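Local coordinates for N2152 (Neocallimastix frontalis, PDB 5U22), which probably hydrolyses rare arabinosyl linkages as a family 39 glycoside hydrolase of an anaerobic fungus, combining a TIM barrel with a beta sandwich, at residues A[373-378]-A[414-419]; A[142-147]-A[162-167]; A[53-58]-A[89-94]; A[196-201]-A[233-238]. All coordinates share one frame; numbering follows the deposited sequence.

Interaction 1 (A[373-378]-A[414-419]); sequences VEKIDW and SGYRIY
E374 and R417 face each other as a hydrogen-bonded pair of an antiparallel ladder in the beta sandwich, where strand 368-376 runs beside strand 415-422. Their backbones bond in both directions, E374 N to R417 O at 2.9 Å, and I376 and G415 repeat the pattern. The tight side carries V373, Y416 and I418. V373 CG2 lies 4.0 Å from I418 CG1, the side chains pointing the same way, and V405 and L407 of strand 403-408 between them cover all three. K375 shares this face: its CB sits 3.7 Å from Y416 CD1. On the reverse face I376 CG2 presses on the backbone of G415, 3.6 Å from G415 O, where a side chain would collide.

The looser part is polar and partly hydrated: R417, on the I376 face, and the end of the ladder at D377 and S414. R417 leaves the strand with CG anti to the backbone N (chi1 -176°) and bends at chi3, which brings NH2 within 2.9 Å of E374 OE2. This bond is nearly straight (169°), lies in the guanidinium plane and meets the syn side of the carboxylate, with the planes 51° apart. A water joins E374 OE2 to R417 NE, Y419 CD1 covers one guanidinium face, and W308 adds a cation-pi contact. At the ladder's end S414 OG donates to D377 OD1 at 2.6 Å, on the anti side, while K375 NZ reaches D377 OD2. A second water links S414 OG to W378 N.

Hydrophobic packing thus closes one face, while the buried carboxylate of E374 is probably neutralised by R417, and D377 by K375.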
# COMPACT_ATOMS: atom_id res chain seq x y z
N VAL A 373 15.73 -18.08 9.29
CA VAL A 373 15.36 -17.82 7.90
C VAL A 373 14.09 -18.60 7.61
O VAL A 373 14.05 -19.82 7.80
CB VAL A 373 16.50 -18.21 6.94
CG1 VAL A 373 16.12 -17.90 5.51
CG2 VAL A 373 17.78 -17.49 7.33
N GLU A 374 13.04 -17.90 7.18
CA GLU A 374 11.75 -18.53 6.93
C GLU A 374 11.25 -18.21 5.52
O GLU A 374 11.67 -17.23 4.90
CB GLU A 374 10.68 -18.06 7.92
CG GLU A 374 11.07 -18.14 9.36
CD GLU A 374 10.02 -17.51 10.24
OE1 GLU A 374 8.92 -18.09 10.35
OE2 GLU A 374 10.27 -16.42 10.79
N LYS A 375 10.31 -19.03 5.05
CA LYS A 375 9.64 -18.77 3.78
C LYS A 375 8.14 -18.99 3.94
O LYS A 375 7.69 -19.79 4.77
CB LYS A 375 10.17 -19.64 2.64
CG LYS A 375 9.92 -21.14 2.82
CD LYS A 375 10.43 -21.90 1.61
CE LYS A 375 10.44 -23.42 1.85
NZ LYS A 375 9.08 -23.96 2.08
N ILE A 376 7.37 -18.29 3.11
CA ILE A 376 5.94 -18.53 3.00
C ILE A 376 5.69 -18.85 1.53
O ILE A 376 5.95 -18.02 0.65
CB ILE A 376 5.10 -17.34 3.49
CG1 ILE A 376 3.61 -17.65 3.33
CG2 ILE A 376 5.49 -16.01 2.79
CD1 ILE A 376 3.14 -18.69 4.32
N ASP A 377 5.24 -20.07 1.26
CA ASP A 377 5.07 -20.48 -0.12
C ASP A 377 3.68 -20.12 -0.62
O ASP A 377 2.73 -19.98 0.15
CB ASP A 377 5.31 -21.99 -0.29
CG ASP A 377 6.75 -22.38 -0.06
OD1 ASP A 377 7.64 -21.53 -0.28
OD2 ASP A 377 7.00 -23.54 0.33
N TRP A 378 3.57 -19.99 -1.94
CA TRP A 378 2.33 -19.56 -2.58
C TRP A 378 2.02 -20.47 -3.75
O TRP A 378 2.92 -20.79 -4.54
CB TRP A 378 2.48 -18.11 -3.05
CG TRP A 378 1.42 -17.57 -3.94
CD1 TRP A 378 0.35 -16.81 -3.56
CD2 TRP A 378 1.37 -17.67 -5.37
NE1 TRP A 378 -0.38 -16.44 -4.67
CE2 TRP A 378 0.23 -16.96 -5.79
CE3 TRP A 378 2.17 -18.29 -6.33
CZ2 TRP A 378 -0.14 -16.86 -7.13
CZ3 TRP A 378 1.80 -18.19 -7.66
CH2 TRP A 378 0.66 -17.48 -8.05
N SER A 414 7.38 -17.19 -3.59
CA SER A 414 7.48 -17.26 -2.13
C SER A 414 7.87 -15.90 -1.54
O SER A 414 8.50 -15.06 -2.19
CB SER A 414 8.54 -18.29 -1.73
OG SER A 414 8.13 -19.62 -2.02
N GLY A 415 7.50 -15.70 -0.28
CA GLY A 415 8.02 -14.60 0.51
C GLY A 415 9.08 -15.15 1.46
O GLY A 415 8.97 -16.28 1.95
N TYR A 416 10.12 -14.35 1.71
CA TYR A 416 11.21 -14.78 2.58
C TYR A 416 11.42 -13.78 3.71
O TYR A 416 11.18 -12.59 3.55
CB TYR A 416 12.51 -14.93 1.79
CG TYR A 416 12.40 -15.96 0.69
CD1 TYR A 416 12.48 -17.32 0.97
CD2 TYR A 416 12.19 -15.58 -0.63
CE1 TYR A 416 12.38 -18.27 -0.04
CE2 TYR A 416 12.07 -16.52 -1.62
CZ TYR A 416 12.18 -17.86 -1.33
OH TYR A 416 12.05 -18.78 -2.34
N ARG A 417 11.88 -14.28 4.86
CA ARG A 417 12.27 -13.39 5.94
C ARG A 417 13.56 -13.88 6.57
O ARG A 417 13.74 -15.08 6.79
CB ARG A 417 11.20 -13.27 7.04
CG ARG A 417 11.58 -12.26 8.12
CD ARG A 417 10.46 -11.94 9.11
NE ARG A 417 10.13 -13.06 10.00
CZ ARG A 417 9.32 -12.96 11.05
NH1 ARG A 417 8.75 -11.79 11.36
NH2 ARG A 417 9.07 -14.02 11.79
N ILE A 418 14.46 -12.94 6.87
CA ILE A 418 15.61 -13.20 7.73
C ILE A 418 15.40 -12.40 9.01
O ILE A 418 15.24 -11.17 8.96
CB ILE A 418 16.92 -12.83 7.03
CG1 ILE A 418 17.16 -13.78 5.87
CG2 ILE A 418 18.08 -12.88 8.03
CD1 ILE A 418 18.19 -13.30 4.89
N TYR A 419 15.35 -13.09 10.14
CA TYR A 419 15.06 -12.48 11.44
C TYR A 419 16.27 -12.69 12.34
O TYR A 419 16.63 -13.84 12.62
CB TYR A 419 13.81 -13.11 12.06
CG TYR A 419 13.11 -12.28 13.11
CD1 TYR A 419 12.14 -11.34 12.76
CD2 TYR A 419 13.39 -12.45 14.46
CE1 TYR A 419 11.49 -10.59 13.72
CE2 TYR A 419 12.74 -11.68 15.44
CZ TYR A 419 11.79 -10.76 15.05
OH TYR A 419 11.13 -10.00 16.00
O HOH W 1 12.36 -15.23 9.72
O HOH W 2 6.01 -20.20 -3.70

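Interaction 2 (A[142-147]-A[162-167]); sequences NEIWNE and QMWKQT
In one beta-alpha unit of the TIM barrel, the residues just past strand 139-143 pack on helix 160-174, with I144 and W145 meeting M163, W164 and T167. The contact is buried and apolar. I144 is its centre. Its CD1 stands over the face of the W164 six-membered ring, 3.7 Å from the centroid and only 12° off the normal, a CH-pi contact, and I144 CB comes to 3.6 Å from W164 CZ3. The indole is held from its other end, since W164 NE1 donates to C205 O.

The second branch of I144, CG2, points along the helix surface between M163 and T167, 3.7 Å from M163 SD and 4.0 Å from T167 CG2. M163 bends at chi2 and chi3, folding its thioether back so that SD touches I144 while CE turns to W145, 4.0 Å from CD2. This is a Met-aromatic contact, with SD oblique to the six-membered ring of W145. W145 NE1 hydrogen-bonds T151 OG1, which should help hold the indole in place.

Immediately downstream come N146 and E147, the Asn-Glu pair characteristic of clan GH-A glycosidases. Both hydrogen-bond a bound BTB molecule, probably from the crystallisation liquor, so the loop that follows this packing reaches the pocket.

T167 turns its methyl toward I144 by placing CG2 anti to the backbone N, and the same torsion sets OG1 over the helix backbone: T167 OG1 donates to M163 O at 2.7 Å, while T167 N reaches the same oxygen from the opposite face of its carbonyl plane.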
# COMPACT_ATOMS: atom_id res chain seq x y z
N ASN A 142 -10.86 12.76 1.93
CA ASN A 142 -11.88 12.68 0.89
C ASN A 142 -11.21 12.59 -0.47
O ASN A 142 -10.55 13.54 -0.91
CB ASN A 142 -12.80 13.91 0.91
CG ASN A 142 -13.63 14.01 2.18
OD1 ASN A 142 -13.76 15.09 2.77
ND2 ASN A 142 -14.21 12.90 2.58
N GLU A 143 -11.41 11.48 -1.17
CA GLU A 143 -10.83 11.26 -2.49
C GLU A 143 -11.89 11.61 -3.53
O GLU A 143 -12.96 11.00 -3.56
CB GLU A 143 -10.36 9.81 -2.62
CG GLU A 143 -9.63 9.51 -3.91
CD GLU A 143 -9.27 8.03 -4.04
OE1 GLU A 143 -9.77 7.21 -3.23
OE2 GLU A 143 -8.47 7.70 -4.94
N ILE A 144 -11.58 12.59 -4.38
CA ILE A 144 -12.61 13.21 -5.22
C ILE A 144 -13.08 12.27 -6.32
O ILE A 144 -14.28 12.22 -6.64
CB ILE A 144 -12.09 14.56 -5.77
CG1 ILE A 144 -12.11 15.61 -4.67
CG2 ILE A 144 -12.92 15.02 -7.00
CD1 ILE A 144 -11.62 17.00 -5.10
N TRP A 145 -12.17 11.50 -6.92
CA TRP A 145 -12.52 10.69 -8.08
C TRP A 145 -11.69 9.42 -8.07
O TRP A 145 -10.98 9.12 -7.10
CB TRP A 145 -12.34 11.49 -9.37
CG TRP A 145 -13.12 10.95 -10.54
CD1 TRP A 145 -12.62 10.37 -11.68
CD2 TRP A 145 -14.55 10.92 -10.67
NE1 TRP A 145 -13.65 9.98 -12.51
CE2 TRP A 145 -14.84 10.33 -11.92
CE3 TRP A 145 -15.61 11.35 -9.86
CZ2 TRP A 145 -16.15 10.14 -12.37
CZ3 TRP A 145 -16.91 11.18 -10.32
CH2 TRP A 145 -17.17 10.58 -11.57
N ASN A 146 -11.76 8.66 -9.17
CA ASN A 146 -11.03 7.40 -9.29
C ASN A 146 -10.74 7.19 -10.77
O ASN A 146 -11.68 7.09 -11.57
CB ASN A 146 -11.83 6.22 -8.74
CG ASN A 146 -11.09 4.89 -8.84
OD1 ASN A 146 -9.88 4.81 -8.64
ND2 ASN A 146 -11.83 3.82 -9.15
N GLU A 147 -9.46 7.13 -11.12
CA GLU A 147 -9.01 6.85 -12.48
C GLU A 147 -9.72 7.73 -13.52
O GLU A 147 -10.37 7.21 -14.44
CB GLU A 147 -9.18 5.37 -12.80
CG GLU A 147 -8.43 4.50 -11.78
CD GLU A 147 -8.17 3.08 -12.24
OE1 GLU A 147 -8.93 2.56 -13.10
OE2 GLU A 147 -7.20 2.48 -11.73
N GLN A 162 -12.22 20.62 -14.37
CA GLN A 162 -13.34 21.44 -13.90
C GLN A 162 -14.06 20.76 -12.75
O GLN A 162 -14.33 21.37 -11.71
CB GLN A 162 -14.32 21.75 -15.05
CG GLN A 162 -13.83 22.71 -16.18
CD GLN A 162 -14.93 23.14 -17.21
OE1 GLN A 162 -15.23 22.45 -18.19
NE2 GLN A 162 -15.49 24.32 -17.00
N MET A 163 -14.39 19.47 -12.91
CA MET A 163 -15.04 18.75 -11.82
C MET A 163 -14.15 18.71 -10.58
O MET A 163 -14.64 18.86 -9.45
CB MET A 163 -15.41 17.34 -12.28
CG MET A 163 -16.12 16.50 -11.21
SD MET A 163 -14.98 15.69 -10.04
CE MET A 163 -13.90 14.80 -11.12
N TRP A 164 -12.84 18.52 -10.77
CA TRP A 164 -11.91 18.53 -9.65
C TRP A 164 -11.96 19.85 -8.91
O TRP A 164 -12.14 19.89 -7.69
CB TRP A 164 -10.48 18.25 -10.13
CG TRP A 164 -9.47 18.43 -9.00
CD1 TRP A 164 -8.80 19.56 -8.65
CD2 TRP A 164 -9.06 17.41 -8.06
NE1 TRP A 164 -8.00 19.32 -7.56
CE2 TRP A 164 -8.13 18.01 -7.18
CE3 TRP A 164 -9.38 16.06 -7.90
CZ2 TRP A 164 -7.52 17.30 -6.13
CZ3 TRP A 164 -8.77 15.35 -6.86
CH2 TRP A 164 -7.85 15.97 -6.00
N LYS A 165 -11.74 20.94 -9.63
CA LYS A 165 -11.75 22.27 -9.02
C LYS A 165 -13.06 22.53 -8.28
O LYS A 165 -13.06 22.99 -7.14
CB LYS A 165 -11.53 23.32 -10.10
CG LYS A 165 -11.79 24.76 -9.65
CD LYS A 165 -10.85 25.19 -8.54
CE LYS A 165 -10.98 26.69 -8.26
NZ LYS A 165 -10.24 27.07 -7.03
N GLN A 166 -14.19 22.23 -8.92
CA GLN A 166 -15.47 22.55 -8.31
C GLN A 166 -15.74 21.68 -7.09
O GLN A 166 -16.28 22.16 -6.09
CB GLN A 166 -16.59 22.40 -9.34
CG GLN A 166 -16.56 23.49 -10.43
CD GLN A 166 -17.47 23.17 -11.62
OE1 GLN A 166 -18.56 22.62 -11.46
NE2 GLN A 166 -17.01 23.52 -12.83
N THR A 167 -15.36 20.41 -7.14
CA THR A 167 -15.59 19.54 -6.00
C THR A 167 -14.63 19.88 -4.86
O THR A 167 -14.99 19.81 -3.68
CB THR A 167 -15.46 18.08 -6.42
OG1 THR A 167 -16.32 17.84 -7.55
CG2 THR A 167 -15.86 17.16 -5.29

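Interaction 3 (A[53-58]-A[89-94]); sequences KDYKSL and QRLKES
Y55, in the first turn of helix 55-58, lays its ring against the last turn of TIM-barrel helix 84-91 and the type I beta turn from L91 to S94. The van der Waals part is Y55's. Its CG is anti to the backbone N (chi1 -170°), which sends the ring straight across: CE2 reaches 3.4 Å from R90 O, and OH lies 3.5 Å from L91 CD2. The E93 carboxylate runs almost parallel to the ring, the planes 7° apart, and slides past it in the opposite direction.

Hydrogen bonding ends the ring: Y55 OH and S94 OG are 2.7 Å apart, with S94 OG at the ring edge. A phenylalanine here would probably leave S94 OG without this partner and L91 CD2 without its contact with the hydroxyl.

Two charged groups complete the contact. K56 NZ makes a salt bridge with E93 OE2, modelled so short that its exact length is doubtful. Y55 CD2 lies over one face of the R90 guanidinium, which donates to P52 O and I48 O.

D54 supplies the N-cap: S57 N donates to D54 OD1 at 2.9 Å from above the carboxylate plane, and S57 OG to D54 OD2 at 2.7 Å.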
# COMPACT_ATOMS: atom_id res chain seq x y z
N LYS A 53 -15.25 -11.73 8.75
CA LYS A 53 -16.11 -11.72 9.93
C LYS A 53 -15.28 -11.57 11.20
O LYS A 53 -15.64 -10.80 12.11
CB LYS A 53 -16.93 -13.02 9.95
CG LYS A 53 -18.36 -12.90 10.42
CD LYS A 53 -19.07 -14.26 10.32
CE LYS A 53 -19.73 -14.46 8.96
NZ LYS A 53 -20.54 -15.72 8.88
N ASP A 54 -14.15 -12.27 11.28
CA ASP A 54 -13.33 -12.33 12.49
C ASP A 54 -12.29 -11.22 12.42
O ASP A 54 -11.17 -11.43 11.95
CB ASP A 54 -12.69 -13.71 12.60
CG ASP A 54 -11.91 -13.90 13.88
OD1 ASP A 54 -11.61 -12.91 14.58
OD2 ASP A 54 -11.54 -15.06 14.17
N TYR A 55 -12.66 -10.04 12.92
CA TYR A 55 -11.73 -8.91 12.91
C TYR A 55 -10.48 -9.22 13.72
O TYR A 55 -9.36 -8.93 13.29
CB TYR A 55 -12.40 -7.64 13.43
CG TYR A 55 -11.56 -6.38 13.21
CD1 TYR A 55 -10.49 -6.07 14.03
CD2 TYR A 55 -11.84 -5.52 12.15
CE1 TYR A 55 -9.72 -4.94 13.82
CE2 TYR A 55 -11.08 -4.40 11.93
CZ TYR A 55 -10.02 -4.11 12.77
OH TYR A 55 -9.27 -2.99 12.54
N LYS A 56 -10.64 -9.82 14.90
CA LYS A 56 -9.52 -9.98 15.81
C LYS A 56 -8.46 -10.94 15.28
O LYS A 56 -7.27 -10.76 15.57
CB LYS A 56 -10.00 -10.45 17.18
CG LYS A 56 -10.96 -9.47 17.87
CD LYS A 56 -11.35 -9.96 19.27
CE LYS A 56 -12.38 -9.05 19.91
NZ LYS A 56 -11.84 -7.69 20.14
N SER A 57 -8.87 -11.97 14.54
CA SER A 57 -7.92 -12.95 14.03
C SER A 57 -7.32 -12.55 12.70
O SER A 57 -6.16 -12.87 12.43
CB SER A 57 -8.56 -14.33 13.87
OG SER A 57 -9.05 -14.82 15.10
N LEU A 58 -8.10 -11.88 11.85
CA LEU A 58 -7.73 -11.67 10.46
C LEU A 58 -7.33 -10.24 10.12
O LEU A 58 -6.52 -10.05 9.21
CB LEU A 58 -8.88 -12.12 9.55
CG LEU A 58 -9.28 -13.59 9.73
CD1 LEU A 58 -10.46 -13.96 8.81
CD2 LEU A 58 -8.10 -14.51 9.48
N GLN A 89 -15.78 2.42 11.38
CA GLN A 89 -16.13 1.96 12.73
C GLN A 89 -15.43 0.66 13.08
O GLN A 89 -14.95 0.49 14.20
CB GLN A 89 -17.65 1.81 12.88
CG GLN A 89 -18.08 1.33 14.26
CD GLN A 89 -17.69 2.29 15.40
OE1 GLN A 89 -17.93 3.49 15.34
NE2 GLN A 89 -17.09 1.73 16.46
N ARG A 90 -15.38 -0.29 12.13
CA ARG A 90 -14.64 -1.52 12.40
C ARG A 90 -13.18 -1.21 12.72
O ARG A 90 -12.60 -1.82 13.63
CB ARG A 90 -14.73 -2.48 11.21
CG ARG A 90 -16.15 -2.86 10.81
CD ARG A 90 -16.15 -4.10 9.93
NE ARG A 90 -15.84 -5.29 10.71
CZ ARG A 90 -15.62 -6.50 10.20
NH1 ARG A 90 -15.68 -6.69 8.88
NH2 ARG A 90 -15.35 -7.52 11.00
N LEU A 91 -12.59 -0.26 12.00
CA LEU A 91 -11.16 0.02 12.13
C LEU A 91 -10.79 0.68 13.45
O LEU A 91 -9.60 0.73 13.78
CB LEU A 91 -10.69 0.89 10.96
CG LEU A 91 -10.56 0.14 9.63
CD1 LEU A 91 -10.35 1.12 8.47
CD2 LEU A 91 -9.41 -0.87 9.70
N LYS A 92 -11.76 1.18 14.21
CA LYS A 92 -11.45 1.73 15.53
C LYS A 92 -10.80 0.69 16.43
O LYS A 92 -10.10 1.06 17.38
CB LYS A 92 -12.71 2.29 16.19
CG LYS A 92 -13.21 3.58 15.59
N GLU A 93 -11.02 -0.59 16.15
CA GLU A 93 -10.37 -1.65 16.91
C GLU A 93 -8.87 -1.71 16.64
O GLU A 93 -8.13 -2.28 17.45
CB GLU A 93 -11.04 -2.99 16.59
CG GLU A 93 -10.46 -4.17 17.36
CD GLU A 93 -11.44 -5.33 17.49
OE1 GLU A 93 -12.44 -5.37 16.75
OE2 GLU A 93 -11.19 -6.20 18.35
N SER A 94 -8.41 -1.10 15.55
CA SER A 94 -6.99 -0.89 15.27
C SER A 94 -6.68 0.59 15.37
O SER A 94 -6.75 1.31 14.36
CB SER A 94 -6.61 -1.43 13.89
OG SER A 94 -6.90 -2.80 13.78

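Interaction 4 (A[196-201]-A[233-238]); sequences FLQFSK and KSLGIS
K201 starts with CG anti to its own backbone N (chi1 173°) and stays extended to the end, which carries NZ across to L235 O, in the last turn of helix 221-235. The bond measures 2.7 Å, with NZ tilted 19° from the carbonyl plane. L235 takes the other common setting, CG anti to the carbonyl carbon (chi1 -61°), which points both methyls at helix 190-202: CD1 sits 3.7 Å from L197 CB, and CD2 lies 3.8 Å from Q198 CG, the two side chains crossing at about a right angle. I237 CD1 also lands on L197 CB, at 3.8 Å, so this one carbon is touched by both residues flanking G236.

G236, with positive phi, forms the Schellman motif that stops the helix, and it brings I237 back against helix 190-202. Y228 and L231 of helix 221-235 extend the apolar patch around L197.

An alanine at K201 would remove the amine and its aliphatic stem, and would probably leave L235 O without this donor.

Two neighbouring helices of the barrel's outer layer are thus joined by a small leucine-isoleucine patch and a positive charge set at a helix C-terminus, where it should offset the partial negative charge of the last carbonyls.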
# COMPACT_ATOMS: atom_id res chain seq x y z
N PHE A 196 -1.75 18.25 -14.51
CA PHE A 196 -2.62 18.34 -13.34
C PHE A 196 -2.02 19.22 -12.25
O PHE A 196 -2.74 20.01 -11.62
CB PHE A 196 -2.92 16.96 -12.78
CG PHE A 196 -3.65 17.01 -11.48
CD1 PHE A 196 -4.99 17.33 -11.45
CD2 PHE A 196 -2.99 16.76 -10.28
CE1 PHE A 196 -5.68 17.40 -10.25
CE2 PHE A 196 -3.68 16.83 -9.08
CZ PHE A 196 -5.02 17.15 -9.07
N LEU A 197 -0.73 19.06 -11.98
CA LEU A 197 -0.10 19.89 -10.95
C LEU A 197 -0.09 21.36 -11.36
O LEU A 197 -0.32 22.24 -10.52
CB LEU A 197 1.33 19.41 -10.69
CG LEU A 197 1.39 18.04 -10.02
CD1 LEU A 197 2.84 17.58 -9.90
CD2 LEU A 197 0.71 18.10 -8.67
N GLN A 198 0.23 21.64 -12.62
CA GLN A 198 0.22 23.03 -13.08
C GLN A 198 -1.17 23.64 -12.95
O GLN A 198 -1.33 24.76 -12.46
CB GLN A 198 0.73 23.11 -14.52
CG GLN A 198 2.24 22.98 -14.64
CD GLN A 198 2.73 23.05 -16.08
OE1 GLN A 198 2.06 22.59 -16.99
NE2 GLN A 198 3.92 23.61 -16.28
N PHE A 199 -2.19 22.91 -13.39
CA PHE A 199 -3.57 23.37 -13.24
C PHE A 199 -3.91 23.62 -11.77
O PHE A 199 -4.52 24.64 -11.43
CB PHE A 199 -4.54 22.35 -13.84
CG PHE A 199 -5.98 22.65 -13.54
CD1 PHE A 199 -6.71 23.49 -14.37
CD2 PHE A 199 -6.60 22.11 -12.42
CE1 PHE A 199 -8.04 23.77 -14.10
CE2 PHE A 199 -7.93 22.40 -12.14
CZ PHE A 199 -8.65 23.23 -12.97
N SER A 200 -3.52 22.69 -10.89
CA SER A 200 -3.99 22.74 -9.52
C SER A 200 -3.24 23.79 -8.70
O SER A 200 -3.84 24.43 -7.83
CB SER A 200 -3.84 21.36 -8.88
OG SER A 200 -4.73 20.45 -9.50
N LYS A 201 -1.95 23.98 -8.97
CA LYS A 201 -1.23 25.07 -8.33
C LYS A 201 -1.83 26.42 -8.71
O LYS A 201 -2.10 27.27 -7.85
CB LYS A 201 0.25 25.03 -8.71
CG LYS A 201 1.01 26.25 -8.20
CD LYS A 201 2.47 26.26 -8.61
CE LYS A 201 3.20 27.43 -7.93
NZ LYS A 201 4.61 27.53 -8.36
N LYS A 233 9.49 19.81 -7.30
CA LYS A 233 10.57 20.77 -7.19
C LYS A 233 10.55 21.77 -8.34
O LYS A 233 10.64 22.99 -8.12
CB LYS A 233 11.92 20.05 -7.11
CG LYS A 233 12.28 19.63 -5.70
CD LYS A 233 13.69 19.09 -5.63
CE LYS A 233 13.74 17.63 -6.03
N SER A 234 10.44 21.28 -9.58
CA SER A 234 10.50 22.16 -10.73
C SER A 234 9.30 23.09 -10.82
O SER A 234 9.41 24.18 -11.40
CB SER A 234 10.64 21.35 -12.01
OG SER A 234 9.40 20.79 -12.40
N LEU A 235 8.16 22.72 -10.25
CA LEU A 235 6.96 23.54 -10.30
C LEU A 235 6.76 24.38 -9.05
O LEU A 235 5.78 25.14 -8.98
CB LEU A 235 5.73 22.66 -10.55
CG LEU A 235 5.67 21.85 -11.85
CD1 LEU A 235 4.39 21.01 -11.90
CD2 LEU A 235 5.73 22.78 -13.05
N GLY A 236 7.64 24.27 -8.05
CA GLY A 236 7.50 25.05 -6.83
C GLY A 236 6.33 24.63 -5.97
O GLY A 236 5.58 25.48 -5.47
N ILE A 237 6.15 23.33 -5.78
CA ILE A 237 5.07 22.78 -4.97
C ILE A 237 5.70 22.12 -3.75
O ILE A 237 6.62 21.31 -3.88
CB ILE A 237 4.22 21.77 -5.78
CG1 ILE A 237 3.57 22.48 -6.97
CG2 ILE A 237 3.17 21.11 -4.89
CD1 ILE A 237 2.88 21.55 -7.95
N SER A 238 5.24 22.50 -2.55
CA SER A 238 5.76 21.87 -1.35
C SER A 238 5.41 20.39 -1.33
O SER A 238 4.33 19.98 -1.78
CB SER A 238 5.24 22.58 -0.09
OG SER A 238 3.84 22.65 -0.08

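In the fold
Interactions 2, 3 and 4 belong to the barrel and interaction 1 to the sandwich, 41 Å from interaction 2 and 42 Å from interaction 4, centre to centre, across the middle of the chain. Interactions 2 and 4 are continuous: their centres are 17 Å apart, and the W164 ring meets F196 edge-to-face, with W164 CE2 3.7 Å from F196 CZ, so helices 160-174 and 190-202 pack directly on each other. Segment 142-147 reaches the pocket itself, where N146 and E147 bond BTB, with the W145 side chain about 10 Å from it. Interaction 3 lies nearer the sandwich, its centre 26 Å from that of interaction 1, their nearest atoms about 13 Å apart without touching.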